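Local coordinates for Sys-1 protein (Caenorhabditis elegans, PDB 3C2G), which acts as a beta-catenin-like transcription coregulator in Wnt asymmetry signalling, binding the TCF factor POP-1 directly and activating or repressing target genes, at residues N2-A7 and R31-Q36; L13-P18 and L55-D60; H25-I30 and Y79-I84; Y73-W78 and P131-C136; N121-N126 and Q139-F144. All coordinates share one frame; numbering follows the deposited sequence.

The five contacts pack the first helices of the armadillo domain, at the N-terminal end of the chain. Contacts 1 and 3 share helix 20-37, with centres about 10 Å apart. Contacts 3 and 4 share helix 71-90 (about 12 Å), and contacts 4 and 5 share helix 134-150 (about 11 Å). Contact 2 joins the loop before helix 20-37 to helix 47-62, its centre about 11 Å from that of contact 3. Along the chain, contacts 1 and 2 alternate, contact 3 alternates with both and with contact 4, and contact 4 with contact 5. Successive helices are tied into one stack, from contact 1 to contact 5 about 26 Å between centres, as expected of an armadillo superhelix.

Contact 1: residues N2-A7 and R31-Q36; sequences NITQAA and RTWIRQ
Ile3 opens helix 3-13 and meets helix 20-37 at Thr32, Trp33 and Gln36. Its CD1 lies 3.4 Å from Gln36 NE2, a methyl-amide packing contact. Its CG2 touches Thr32 CG2, the two side chains crossing at about a right angle. Thr4 follows with its backbone, its CA 3.8 Å from Trp33 CD1. Thr4 CG2 sits 3.9 Å from Trp33 NE1. One turn after Ile3, Ala7 points at the partner helix. Its CB is 3.5 Å from Trp33 CB and 3.3 Å above the indole plane, offset toward the rim. CG of Trp33 is anti to the backbone N (chi1 173°), which brings it up to Ala7 CB. The short segments run at 138° to each other, with axes 9.1 Å apart. Trp33 also packs edge-to-face with Phe39. An alanine in place of Trp33 would probably leave a gap where the indole meets Thr4, Ala7 and Phe39. No hydrogen bond crosses, so this armadillo helix pair rests on packing, mostly apolar, with the Gln36 amide against Ile3.

Contact 2: residues L13-P18 and L55-D60; sequences LWFNTP and LNIIYD
Trp14 NE1 donates a hydrogen bond to Asp60 OD2 at 2.7 Å, with an N-H...O angle of 163°. The acceptor lies close to the indole plane. On the carboxylate, the donor comes from the anti side, 33° out of plane. Asp60 OD2 also forms a salt bridge with Arg23 of helix 20-37, which makes a cation-pi contact with Trp14. This joins the loop after helix 3-13 to helix 47-62 in the armadillo domain. Apolar contacts centre on Ile57. Trp14 CG is anti to the backbone N (chi1 178°), which brings it up to Ile57. Ile57 CG2 sits over the indole face, 3.6 Å from the centroid of the six-membered ring, a CH-pi contact. Ile57 CG1 lies 4.1 Å from Phe15 CE2. A leucine in place of Trp14 would probably leave Asp60 without its indole donor and Ile57 without its flat seat. The Phe15 ring also packs on polar groups: CE1 is 3.7 Å from Asp60 CG, and at its edge CZ is 3.9 Å from Asn56 O.

Contact 3: residues H25-I30 and Y79-I84; sequences HMAKTI and YNLLDI
Ala27 and Lys28 of helix 20-37 face Asn80, Leu81 and Ile84 of helix 71-90. The short segments run nearly the same way, 28° between their directions, with axes 9.1 Å apart. The backbones come nearest at Lys28 and Asn80, whose CA atoms are 6.2 Å apart. Ala27 points toward the partner, and its small CB is consistent with the close axes. That CB rests 3.9 Å from Leu81 CD2 and also touches Asn80 CB. These are helices of the armadillo superhelix, packed side by side here, with helix 47-62 between them in sequence. Ile54 of that helix touches both Ile30 and Ile84. Ile30 and Ile84 meet through methyls, CG2 to CD1 at 3.9 Å, the side chains crossing at about a right angle. The Ile84 CD1 also comes near Ala27 O. Asn80 brings a polar group to the interface. Its chi1 (-80°) leaves CG anti to the carbonyl carbon, turned toward helix 20-37. OD1 lies 3.5 Å from both Lys28 CA and Lys28 CG. These are packing contacts; the amide ND2 bonds to Gln76 O, one turn back in its own helix. Lys28 meets Asn80 with the base of its side chain, which runs on extended beyond CG.

Contact 4: residues Y73-W78 and P131-C136; sequences YYAQLW and PHMKHC
Met133, a selenomethionine, reaches Trp78 because its chain bends twice, at chi2 (-64°) and chi3 (-66°). The bends swing SE and CE toward helix 71-90. The result is a Met-aromatic contact between neighbouring helices of the armadillo domain, in the region leading into helix 134-150. CE lies near the plane of the indole at its edge, 3.8 Å from Trp78 CZ3. SE approaches obliquely, 4.9 Å from the centroid of the six-membered ring. The indole NE1 bonds to Gly61 O, which probably limits the ring's rotation. Leu122 of helix 115-122 packs on both Trp78 and Met133.

Ala75 is the point where the backbones come closest, its CA 5.4 Å from that of Met133. Its CB points at the partner and meets His132 CB at 3.5 Å. The same CB lies 4.1 Å from Met133 SE. Bulk at this position is small, which suits the close approach. Asp130 OD2 accepts hydrogen bonds from the backbone N of His132 and of Met133. Cys136 lies further along, with SG 4.0 Å from Trp78 CB and 3.5 Å from Ala75 O.

Contact 5: residues N121-N126 and Q139-F144; sequences NLISLN and QVFQIF
Ile123, in the segment that follows helix 115-122, meets helix 134-150 with its CA 6.8 Å from that of Val140. Its CG1 stands between the backbone N and the carbonyl carbon (chi1 55°), the crowded position, and its CG2 is anti to the carbonyl carbon. This CG2 lies over the centre of the Phe141 ring. The distance to the centroid is 3.6 Å, 13° off the ring normal, a CH-pi contact. The same methyl touches Val140 CG1 at 3.6 Å. The other branch of Ile123 reaches further along the helix, with CD1 4.1 Å from Phe144 CE2. Leu122 adds a second, looser pair: its CB is 4.0 Å from Val140 CG2, and the two side chains cross at about a right angle. All five touching residues are buried, and no hydrogen bond joins the segments. The contact packs the segment after helix 115-122 against helix 134-150, the next helix of the armadillo domain. Around it, Ile123 packs on Thr172 of helix 167-174, and both Phe141 and Phe144 on helix 189-198.

Contact 1: residues N2-A7 and R31-Q36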
# COMPACT_ATOMS: atom_id res chain seq x y z
N ASN A 2 -3.43 53.12 26.44
CA ASN A 2 -4.11 52.12 25.62
C ASN A 2 -3.23 50.89 25.35
O ASN A 2 -2.03 50.90 25.64
CB ASN A 2 -4.61 52.74 24.30
CG ASN A 2 -3.49 53.39 23.50
OD1 ASN A 2 -2.76 54.25 24.01
ND2 ASN A 2 -3.37 53.01 22.24
N ILE A 3 -3.85 49.84 24.81
CA ILE A 3 -3.16 48.58 24.52
C ILE A 3 -1.98 48.71 23.56
O ILE A 3 -0.92 48.12 23.79
CB ILE A 3 -4.13 47.48 24.00
CG1 ILE A 3 -5.34 48.09 23.28
CG2 ILE A 3 -4.60 46.61 25.15
CD1 ILE A 3 -5.12 48.49 21.83
N THR A 4 -2.16 49.50 22.51
CA THR A 4 -1.14 49.70 21.49
C THR A 4 0.12 50.33 22.09
O THR A 4 1.24 49.87 21.85
CB THR A 4 -1.68 50.57 20.33
OG1 THR A 4 -2.94 50.05 19.90
CG2 THR A 4 -0.70 50.58 19.16
N GLN A 5 -0.08 51.37 22.90
CA GLN A 5 1.01 52.06 23.58
C GLN A 5 1.66 51.20 24.68
O GLN A 5 2.87 51.24 24.87
CB GLN A 5 0.52 53.40 24.16
N ALA A 6 0.83 50.43 25.39
CA ALA A 6 1.30 49.57 26.47
C ALA A 6 2.12 48.40 25.93
O ALA A 6 3.15 48.03 26.50
CB ALA A 6 0.13 49.06 27.31
N ALA A 7 1.65 47.82 24.83
CA ALA A 7 2.36 46.74 24.15
C ALA A 7 3.70 47.23 23.63
O ALA A 7 4.68 46.50 23.68
CB ALA A 7 1.53 46.18 23.02
N ARG A 31 0.29 39.91 24.40
CA ARG A 31 -0.69 38.93 23.93
C ARG A 31 -2.04 39.60 23.70
O ARG A 31 -2.67 39.41 22.66
CB ARG A 31 -0.83 37.78 24.92
CG ARG A 31 -1.76 36.67 24.47
CD ARG A 31 -1.94 35.62 25.55
NE ARG A 31 -3.01 34.69 25.20
CZ ARG A 31 -4.24 34.71 25.71
NH1 ARG A 31 -4.58 35.60 26.64
NH2 ARG A 31 -5.13 33.82 25.30
N THR A 32 -2.46 40.39 24.67
CA THR A 32 -3.72 41.11 24.59
C THR A 32 -3.77 42.00 23.35
O THR A 32 -4.74 41.96 22.60
CB THR A 32 -3.95 41.95 25.85
OG1 THR A 32 -3.83 41.09 27.00
CG2 THR A 32 -5.34 42.58 25.84
N TRP A 33 -2.70 42.76 23.13
CA TRP A 33 -2.60 43.62 21.95
C TRP A 33 -2.79 42.84 20.66
O TRP A 33 -3.55 43.26 19.79
CB TRP A 33 -1.26 44.36 21.95
CG TRP A 33 -0.96 45.14 20.70
CD1 TRP A 33 -1.66 46.20 20.21
CD2 TRP A 33 0.13 44.93 19.80
NE1 TRP A 33 -1.09 46.66 19.05
CE2 TRP A 33 0.02 45.90 18.78
CE3 TRP A 33 1.19 44.01 19.76
CZ2 TRP A 33 0.93 45.98 17.72
CZ3 TRP A 33 2.09 44.09 18.71
CH2 TRP A 33 1.95 45.07 17.70
N ILE A 34 -2.09 41.71 20.54
CA ILE A 34 -2.15 40.84 19.36
C ILE A 34 -3.55 40.24 19.18
O ILE A 34 -4.11 40.31 18.09
CB ILE A 34 -1.06 39.74 19.41
CG1 ILE A 34 0.33 40.38 19.25
CG2 ILE A 34 -1.28 38.69 18.32
CD1 ILE A 34 1.49 39.50 19.64
N ARG A 35 -4.10 39.68 20.25
CA ARG A 35 -5.45 39.11 20.23
C ARG A 35 -6.47 40.10 19.69
O ARG A 35 -7.36 39.72 18.91
CB ARG A 35 -5.88 38.67 21.63
CG ARG A 35 -5.24 37.39 22.11
CD ARG A 35 -6.29 36.45 22.71
NE ARG A 35 -6.98 37.00 23.88
CZ ARG A 35 -8.19 36.62 24.28
NH1 ARG A 35 -8.86 35.70 23.61
NH2 ARG A 35 -8.73 37.18 25.36
N GLN A 36 -6.34 41.36 20.09
CA GLN A 36 -7.33 42.40 19.82
C GLN A 36 -7.13 43.14 18.49
O GLN A 36 -8.08 43.27 17.71
CB GLN A 36 -7.37 43.39 20.98
CG GLN A 36 -8.40 44.51 20.83
CD GLN A 36 -8.07 45.72 21.68
OE1 GLN A 36 -7.86 45.61 22.89
NE2 GLN A 36 -8.04 46.90 21.05

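Contact 2: residues L13-P18 and L55-D60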
# COMPACT_ATOMS: atom_id res chain seq x y z
N LEU A 13 10.84 47.84 26.29
CA LEU A 13 11.47 47.70 27.60
C LEU A 13 11.86 46.26 27.99
O LEU A 13 12.57 46.06 28.98
CB LEU A 13 10.57 48.32 28.68
CG LEU A 13 10.91 49.71 29.26
CD1 LEU A 13 11.39 50.73 28.22
CD2 LEU A 13 9.71 50.27 30.04
N TRP A 14 11.40 45.29 27.21
CA TRP A 14 11.56 43.88 27.60
C TRP A 14 12.98 43.53 28.05
O TRP A 14 13.17 42.99 29.15
CB TRP A 14 11.13 42.93 26.47
CG TRP A 14 11.34 41.48 26.85
CD1 TRP A 14 12.48 40.75 26.68
CD2 TRP A 14 10.39 40.62 27.50
NE1 TRP A 14 12.30 39.48 27.17
CE2 TRP A 14 11.03 39.37 27.67
CE3 TRP A 14 9.07 40.77 27.93
CZ2 TRP A 14 10.39 38.28 28.27
CZ3 TRP A 14 8.43 39.69 28.53
CH2 TRP A 14 9.09 38.45 28.70
N PHE A 15 13.96 43.85 27.22
CA PHE A 15 15.31 43.37 27.45
C PHE A 15 16.07 44.05 28.58
O PHE A 15 17.06 43.53 29.06
CB PHE A 15 16.11 43.39 26.15
CG PHE A 15 15.70 42.30 25.20
CD1 PHE A 15 16.16 41.00 25.38
CD2 PHE A 15 14.84 42.57 24.15
CE1 PHE A 15 15.78 39.98 24.51
CE2 PHE A 15 14.47 41.56 23.26
CZ PHE A 15 14.93 40.26 23.45
N ASN A 16 15.59 45.21 29.02
CA ASN A 16 16.19 45.87 30.17
C ASN A 16 15.32 45.82 31.43
O ASN A 16 15.60 46.51 32.42
CB ASN A 16 16.63 47.28 29.79
CG ASN A 16 17.85 47.29 28.85
OD1 ASN A 16 18.85 46.60 29.10
ND2 ASN A 16 17.77 48.07 27.78
N THR A 17 14.28 44.99 31.39
CA THR A 17 13.41 44.75 32.55
C THR A 17 13.50 43.29 33.00
O THR A 17 12.66 42.47 32.62
CB THR A 17 11.93 45.09 32.23
OG1 THR A 17 11.87 46.20 31.33
CG2 THR A 17 11.18 45.43 33.50
N PRO A 18 14.50 42.96 33.84
CA PRO A 18 14.75 41.57 34.20
C PRO A 18 13.81 41.01 35.27
O PRO A 18 13.82 39.80 35.52
CB PRO A 18 16.19 41.61 34.72
CG PRO A 18 16.27 42.96 35.37
CD PRO A 18 15.43 43.88 34.51
N LEU A 55 9.13 37.54 18.12
CA LEU A 55 9.73 36.22 18.14
C LEU A 55 10.91 36.21 19.09
O LEU A 55 11.09 35.27 19.86
CB LEU A 55 10.16 35.76 16.74
CG LEU A 55 9.07 35.41 15.71
CD1 LEU A 55 9.69 35.05 14.35
CD2 LEU A 55 8.16 34.30 16.21
N ASN A 56 11.69 37.29 19.04
CA ASN A 56 12.87 37.38 19.88
C ASN A 56 12.52 37.47 21.36
O ASN A 56 13.28 36.99 22.20
CB ASN A 56 13.77 38.53 19.45
CG ASN A 56 14.63 38.18 18.24
OD1 ASN A 56 14.69 37.01 17.82
ND2 ASN A 56 15.31 39.18 17.69
N ILE A 57 11.36 38.05 21.66
CA ILE A 57 10.86 38.07 23.04
C ILE A 57 10.32 36.70 23.47
O ILE A 57 10.61 36.22 24.58
CB ILE A 57 9.80 39.19 23.27
CG1 ILE A 57 10.46 40.58 23.18
CG2 ILE A 57 9.14 39.04 24.63
CD1 ILE A 57 9.47 41.75 23.24
N ILE A 58 9.52 36.07 22.61
CA ILE A 58 9.06 34.71 22.87
C ILE A 58 10.25 33.82 23.26
O ILE A 58 10.24 33.18 24.33
CB ILE A 58 8.28 34.13 21.68
CG1 ILE A 58 6.91 34.82 21.58
CG2 ILE A 58 8.13 32.62 21.84
CD1 ILE A 58 6.22 34.63 20.28
N TYR A 59 11.28 33.82 22.42
CA TYR A 59 12.49 33.05 22.68
C TYR A 59 13.12 33.40 24.03
O TYR A 59 13.36 32.53 24.87
CB TYR A 59 13.47 33.25 21.54
CG TYR A 59 14.76 32.46 21.62
CD1 TYR A 59 14.83 31.28 22.37
CD2 TYR A 59 15.90 32.87 20.92
CE1 TYR A 59 16.00 30.56 22.44
CE2 TYR A 59 17.07 32.13 20.97
CZ TYR A 59 17.11 30.98 21.73
OH TYR A 59 18.27 30.24 21.82
N ASP A 60 13.36 34.69 24.25
CA ASP A 60 13.95 35.14 25.50
C ASP A 60 13.14 34.75 26.75
O ASP A 60 13.72 34.34 27.76
CB ASP A 60 14.19 36.66 25.48
CG ASP A 60 14.94 37.12 26.70
OD1 ASP A 60 16.17 36.90 26.75
OD2 ASP A 60 14.28 37.65 27.63

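Contact 3: residues H25-I30 and Y79-I84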
# COMPACT_ATOMS: atom_id res chain seq x y z
N HIS A 25 3.59 40.46 33.30
CA HIS A 25 2.66 41.53 32.95
C HIS A 25 2.86 41.98 31.51
O HIS A 25 1.89 42.16 30.77
CB HIS A 25 2.80 42.72 33.92
CG HIS A 25 1.85 43.85 33.63
ND1 HIS A 25 0.56 43.88 34.11
CD2 HIS A 25 2.00 44.97 32.88
CE1 HIS A 25 -0.04 44.97 33.69
NE2 HIS A 25 0.81 45.65 32.94
N MSE A 26 4.12 42.14 31.11
CA MSE A 26 4.47 42.56 29.75
C MSE A 26 4.02 41.52 28.72
O MSE A 26 3.52 41.89 27.65
CB MSE A 26 5.97 42.84 29.64
CG MSE A 26 6.44 44.13 30.33
SE MSE A 26 8.38 44.51 30.20
CE MSE A 26 9.10 43.07 31.29
N ALA A 27 4.17 40.24 29.04
CA ALA A 27 3.71 39.16 28.16
C ALA A 27 2.19 39.17 27.93
O ALA A 27 1.74 39.15 26.79
CB ALA A 27 4.20 37.81 28.66
N LYS A 28 1.41 39.23 29.02
CA LYS A 28 -0.05 39.38 28.92
C LYS A 28 -0.43 40.56 28.04
O LYS A 28 -1.31 40.46 27.18
CB LYS A 28 -0.69 39.56 30.29
CG LYS A 28 -0.60 38.35 31.21
CD LYS A 28 -1.23 38.64 32.57
CE LYS A 28 -1.20 37.42 33.49
NZ LYS A 28 -1.64 37.75 34.89
N THR A 29 0.26 41.68 28.27
CA THR A 29 0.04 42.92 27.54
C THR A 29 0.22 42.72 26.03
O THR A 29 -0.70 42.98 25.25
CB THR A 29 0.97 44.04 28.07
OG1 THR A 29 0.71 44.24 29.47
CG2 THR A 29 0.77 45.34 27.32
N ILE A 30 1.39 42.22 25.64
CA ILE A 30 1.68 41.92 24.24
C ILE A 30 0.67 40.93 23.64
O ILE A 30 0.22 41.10 22.50
CB ILE A 30 3.13 41.40 24.05
CG1 ILE A 30 4.13 42.52 24.39
CG2 ILE A 30 3.35 40.89 22.61
CD1 ILE A 30 5.56 42.04 24.63
N TYR A 79 2.64 30.06 28.83
CA TYR A 79 1.35 29.89 28.20
C TYR A 79 1.02 31.09 27.33
O TYR A 79 0.46 30.94 26.25
CB TYR A 79 0.23 29.64 29.21
CG TYR A 79 -1.11 29.40 28.55
CD1 TYR A 79 -1.49 28.12 28.13
CD2 TYR A 79 -1.99 30.46 28.31
CE1 TYR A 79 -2.71 27.90 27.50
CE2 TYR A 79 -3.23 30.25 27.68
CZ TYR A 79 -3.58 28.96 27.29
OH TYR A 79 -4.80 28.73 26.68
N ASN A 80 1.36 32.29 27.82
CA ASN A 80 1.11 33.53 27.09
C ASN A 80 1.96 33.64 25.83
O ASN A 80 1.44 33.91 24.75
CB ASN A 80 1.35 34.74 28.00
CG ASN A 80 0.18 35.03 28.92
OD1 ASN A 80 -0.56 35.97 28.70
ND2 ASN A 80 0.01 34.22 29.96
N LEU A 81 3.27 33.43 25.99
CA LEU A 81 4.21 33.47 24.87
C LEU A 81 3.92 32.38 23.83
O LEU A 81 3.98 32.63 22.62
CB LEU A 81 5.64 33.37 25.38
CG LEU A 81 6.10 34.38 26.44
CD1 LEU A 81 7.46 34.00 26.96
CD2 LEU A 81 6.12 35.81 25.93
N LEU A 82 3.60 31.17 24.29
CA LEU A 82 3.31 30.08 23.36
C LEU A 82 2.01 30.33 22.62
O LEU A 82 1.87 29.93 21.47
CB LEU A 82 3.30 28.73 24.07
CG LEU A 82 4.66 28.34 24.65
CD1 LEU A 82 4.56 27.11 25.56
CD2 LEU A 82 5.69 28.13 23.54
N ASP A 83 1.08 31.03 23.27
CA ASP A 83 -0.18 31.38 22.63
C ASP A 83 0.02 32.43 21.54
O ASP A 83 -0.65 32.39 20.52
CB ASP A 83 -1.22 31.86 23.62
CG ASP A 83 -2.59 32.01 22.98
OD1 ASP A 83 -3.21 30.98 22.61
OD2 ASP A 83 -3.04 33.16 22.82
N ILE A 84 0.95 33.36 21.77
CA ILE A 84 1.33 34.30 20.73
C ILE A 84 1.93 33.50 19.58
O ILE A 84 1.50 33.63 18.43
CB ILE A 84 2.35 35.36 21.26
CG1 ILE A 84 1.66 36.38 22.17
CG2 ILE A 84 3.04 36.07 20.10
CD1 ILE A 84 2.62 37.09 23.14

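Contact 4: residues Y73-W78 and P131-C136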
# COMPACT_ATOMS: atom_id res chain seq x y z
N TYR A 73 4.58 29.93 38.02
CA TYR A 73 5.01 31.15 37.36
C TYR A 73 5.37 30.88 35.90
O TYR A 73 4.84 31.52 34.99
CB TYR A 73 6.18 31.82 38.09
CG TYR A 73 6.78 32.92 37.25
CD1 TYR A 73 6.17 34.17 37.18
CD2 TYR A 73 7.91 32.69 36.47
CE1 TYR A 73 6.68 35.18 36.38
CE2 TYR A 73 8.43 33.69 35.66
CZ TYR A 73 7.82 34.93 35.63
OH TYR A 73 8.33 35.91 34.82
N TYR A 74 6.26 29.92 35.68
CA TYR A 74 6.73 29.61 34.34
C TYR A 74 5.62 29.14 33.41
O TYR A 74 5.60 29.52 32.23
CB TYR A 74 7.86 28.58 34.39
CG TYR A 74 9.20 29.12 34.82
CD1 TYR A 74 9.88 30.07 34.05
CD2 TYR A 74 9.81 28.65 35.98
CE1 TYR A 74 11.14 30.55 34.44
CE2 TYR A 74 11.07 29.11 36.38
CZ TYR A 74 11.73 30.07 35.60
OH TYR A 74 12.97 30.53 36.00
N ALA A 75 4.69 28.34 33.92
CA ALA A 75 3.54 27.89 33.11
C ALA A 75 2.70 29.06 32.64
O ALA A 75 2.19 29.06 31.52
CB ALA A 75 2.69 26.90 33.88
N GLN A 76 2.55 30.06 33.51
CA GLN A 76 1.74 31.22 33.17
C GLN A 76 2.41 32.13 32.14
O GLN A 76 1.78 32.59 31.18
CB GLN A 76 1.33 31.98 34.43
CG GLN A 76 0.05 32.78 34.22
CD GLN A 76 -0.37 33.55 35.45
OE1 GLN A 76 -0.14 33.12 36.59
NE2 GLN A 76 -1.00 34.69 35.23
N LEU A 77 3.70 32.38 32.33
CA LEU A 77 4.48 33.18 31.39
C LEU A 77 4.49 32.50 30.03
O LEU A 77 4.05 33.10 29.04
CB LEU A 77 5.91 33.39 31.91
CG LEU A 77 6.93 34.08 31.00
CD1 LEU A 77 6.58 35.54 30.76
CD2 LEU A 77 8.31 33.97 31.61
N TRP A 78 4.96 31.25 30.00
CA TRP A 78 5.06 30.47 28.76
C TRP A 78 3.71 30.24 28.06
O TRP A 78 3.64 30.28 26.83
CB TRP A 78 5.77 29.13 29.01
CG TRP A 78 7.16 29.29 29.59
CD1 TRP A 78 7.94 30.43 29.60
CD2 TRP A 78 7.95 28.27 30.21
NE1 TRP A 78 9.15 30.17 30.20
CE2 TRP A 78 9.19 28.85 30.57
CE3 TRP A 78 7.74 26.91 30.49
CZ2 TRP A 78 10.20 28.14 31.22
CZ3 TRP A 78 8.75 26.19 31.13
CH2 TRP A 78 9.97 26.81 31.48
N PRO A 131 -0.05 19.75 36.65
CA PRO A 131 -1.31 20.51 36.57
C PRO A 131 -1.21 21.80 35.76
O PRO A 131 -2.17 22.18 35.08
CB PRO A 131 -1.61 20.84 38.04
CG PRO A 131 -0.87 19.82 38.83
CD PRO A 131 0.37 19.52 38.05
N HIS A 132 -0.06 22.47 35.81
CA HIS A 132 0.11 23.73 35.09
C HIS A 132 0.74 23.53 33.73
O HIS A 132 0.25 24.04 32.73
CB HIS A 132 0.90 24.73 35.92
CG HIS A 132 0.35 24.92 37.30
ND1 HIS A 132 0.94 24.37 38.41
CD2 HIS A 132 -0.76 25.56 37.73
CE1 HIS A 132 0.23 24.69 39.48
NE2 HIS A 132 -0.81 25.41 39.09
N MSE A 133 1.83 22.77 33.70
CA MSE A 133 2.60 22.58 32.48
C MSE A 133 1.92 21.80 31.34
O MSE A 133 2.25 22.02 30.18
CB MSE A 133 3.95 21.96 32.83
CG MSE A 133 4.92 22.97 33.41
SE MSE A 133 5.38 24.39 32.13
CE MSE A 133 6.33 23.26 30.85
N LYS A 134 0.96 20.94 31.67
CA LYS A 134 0.23 20.17 30.65
C LYS A 134 -0.42 21.07 29.59
O LYS A 134 -0.53 20.71 28.43
CB LYS A 134 -0.78 19.19 31.27
CG LYS A 134 -2.13 19.80 31.72
CD LYS A 134 -3.10 18.77 32.31
CE LYS A 134 -2.61 18.27 33.68
NZ LYS A 134 -3.64 17.50 34.45
N HIS A 135 -0.83 22.27 30.01
CA HIS A 135 -1.44 23.23 29.09
C HIS A 135 -0.43 23.87 28.14
O HIS A 135 -0.78 24.19 27.01
CB HIS A 135 -2.22 24.28 29.87
CG HIS A 135 -3.22 23.69 30.81
ND1 HIS A 135 -4.36 23.04 30.37
CD2 HIS A 135 -3.24 23.62 32.16
CE1 HIS A 135 -5.04 22.61 31.41
NE2 HIS A 135 -4.39 22.94 32.51
N CYS A 136 0.81 24.02 28.58
CA CYS A 136 1.89 24.46 27.71
C CYS A 136 2.23 23.41 26.67
O CYS A 136 2.36 23.72 25.48
CB CYS A 136 3.14 24.84 28.52
SG CYS A 136 2.92 26.38 29.43

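Contact 5: residues N121-N126 and Q139-F144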
# COMPACT_ATOMS: atom_id res chain seq x y z
N ASN A 121 11.46 20.48 24.89
CA ASN A 121 11.36 20.20 26.31
C ASN A 121 9.96 20.36 26.89
O ASN A 121 9.59 19.67 27.83
CB ASN A 121 12.34 21.03 27.12
CG ASN A 121 12.77 20.32 28.37
OD1 ASN A 121 12.15 20.45 29.44
ND2 ASN A 121 13.82 19.50 28.25
N LEU A 122 9.18 21.28 26.33
CA LEU A 122 7.82 21.52 26.79
C LEU A 122 6.82 20.39 26.45
O LEU A 122 5.74 20.34 27.03
CB LEU A 122 7.31 22.85 26.25
CG LEU A 122 8.03 24.10 26.76
CD1 LEU A 122 8.11 25.18 25.69
CD2 LEU A 122 7.35 24.64 27.98
N ILE A 123 7.17 19.50 25.51
CA ILE A 123 6.32 18.34 25.22
C ILE A 123 6.85 17.04 25.83
O ILE A 123 6.41 15.95 25.48
CB ILE A 123 6.05 18.13 23.72
CG1 ILE A 123 7.36 18.04 22.93
CG2 ILE A 123 5.11 19.21 23.20
CD1 ILE A 123 7.18 17.63 21.50
N SER A 124 7.81 17.16 26.74
CA SER A 124 8.23 16.03 27.53
C SER A 124 7.03 15.40 28.23
O SER A 124 6.17 16.09 28.78
CB SER A 124 9.26 16.46 28.57
OG SER A 124 9.74 15.33 29.27
N LEU A 125 6.98 14.07 28.18
CA LEU A 125 5.86 13.28 28.68
C LEU A 125 5.55 13.57 30.15
O LEU A 125 4.40 13.73 30.52
CB LEU A 125 6.12 11.78 28.47
CG LEU A 125 5.26 10.78 29.25
CD1 LEU A 125 3.88 10.61 28.61
CD2 LEU A 125 5.97 9.45 29.36
N ASN A 126 6.60 13.63 30.97
CA ASN A 126 6.46 13.90 32.40
C ASN A 126 5.82 15.26 32.74
O ASN A 126 5.34 15.47 33.84
CB ASN A 126 7.80 13.72 33.13
CG ASN A 126 8.79 14.83 32.83
OD1 ASN A 126 8.45 16.02 32.92
ND2 ASN A 126 10.02 14.45 32.50
N GLN A 139 -0.27 23.22 23.87
CA GLN A 139 -0.11 24.35 22.98
C GLN A 139 1.05 24.16 22.01
O GLN A 139 0.96 24.55 20.85
CB GLN A 139 0.09 25.61 23.81
CG GLN A 139 -0.47 26.81 23.14
CD GLN A 139 -0.97 27.82 24.11
OE1 GLN A 139 -0.30 28.14 25.11
NE2 GLN A 139 -2.17 28.35 23.84
N VAL A 140 2.14 23.57 22.47
CA VAL A 140 3.26 23.27 21.60
C VAL A 140 2.91 22.20 20.54
O VAL A 140 3.34 22.31 19.39
CB VAL A 140 4.50 22.88 22.42
CG1 VAL A 140 5.62 22.38 21.51
CG2 VAL A 140 4.98 24.07 23.26
N PHE A 141 2.11 21.20 20.93
CA PHE A 141 1.59 20.23 19.95
C PHE A 141 0.74 20.90 18.88
O PHE A 141 0.82 20.52 17.72
CB PHE A 141 0.81 19.09 20.62
CG PHE A 141 1.68 18.06 21.27
CD1 PHE A 141 2.61 17.33 20.53
CD2 PHE A 141 1.58 17.81 22.63
CE1 PHE A 141 3.41 16.38 21.13
CE2 PHE A 141 2.39 16.88 23.24
CZ PHE A 141 3.31 16.15 22.48
N GLN A 142 -0.05 21.90 19.26
CA GLN A 142 -0.82 22.66 18.26
C GLN A 142 0.07 23.49 17.31
O GLN A 142 -0.29 23.70 16.15
CB GLN A 142 -1.83 23.57 18.93
CG GLN A 142 -3.13 22.89 19.31
CD GLN A 142 -3.93 23.74 20.28
OE1 GLN A 142 -4.74 24.58 19.87
NE2 GLN A 142 -3.68 23.55 21.57
N ILE A 143 1.20 23.97 17.81
CA ILE A 143 2.13 24.77 17.03
C ILE A 143 2.81 23.90 15.96
O ILE A 143 2.90 24.30 14.80
CB ILE A 143 3.18 25.47 17.95
CG1 ILE A 143 2.54 26.65 18.68
CG2 ILE A 143 4.42 25.89 17.17
CD1 ILE A 143 3.27 27.04 19.98
N PHE A 144 3.26 22.71 16.36
CA PHE A 144 3.80 21.73 15.42
C PHE A 144 2.77 21.35 14.38
O PHE A 144 3.04 21.37 13.19
CB PHE A 144 4.25 20.49 16.15
CG PHE A 144 5.61 20.58 16.74
CD1 PHE A 144 6.72 20.70 15.92
CD2 PHE A 144 5.79 20.52 18.11
CE1 PHE A 144 8.00 20.79 16.47
CE2 PHE A 144 7.08 20.59 18.66
CZ PHE A 144 8.18 20.73 17.84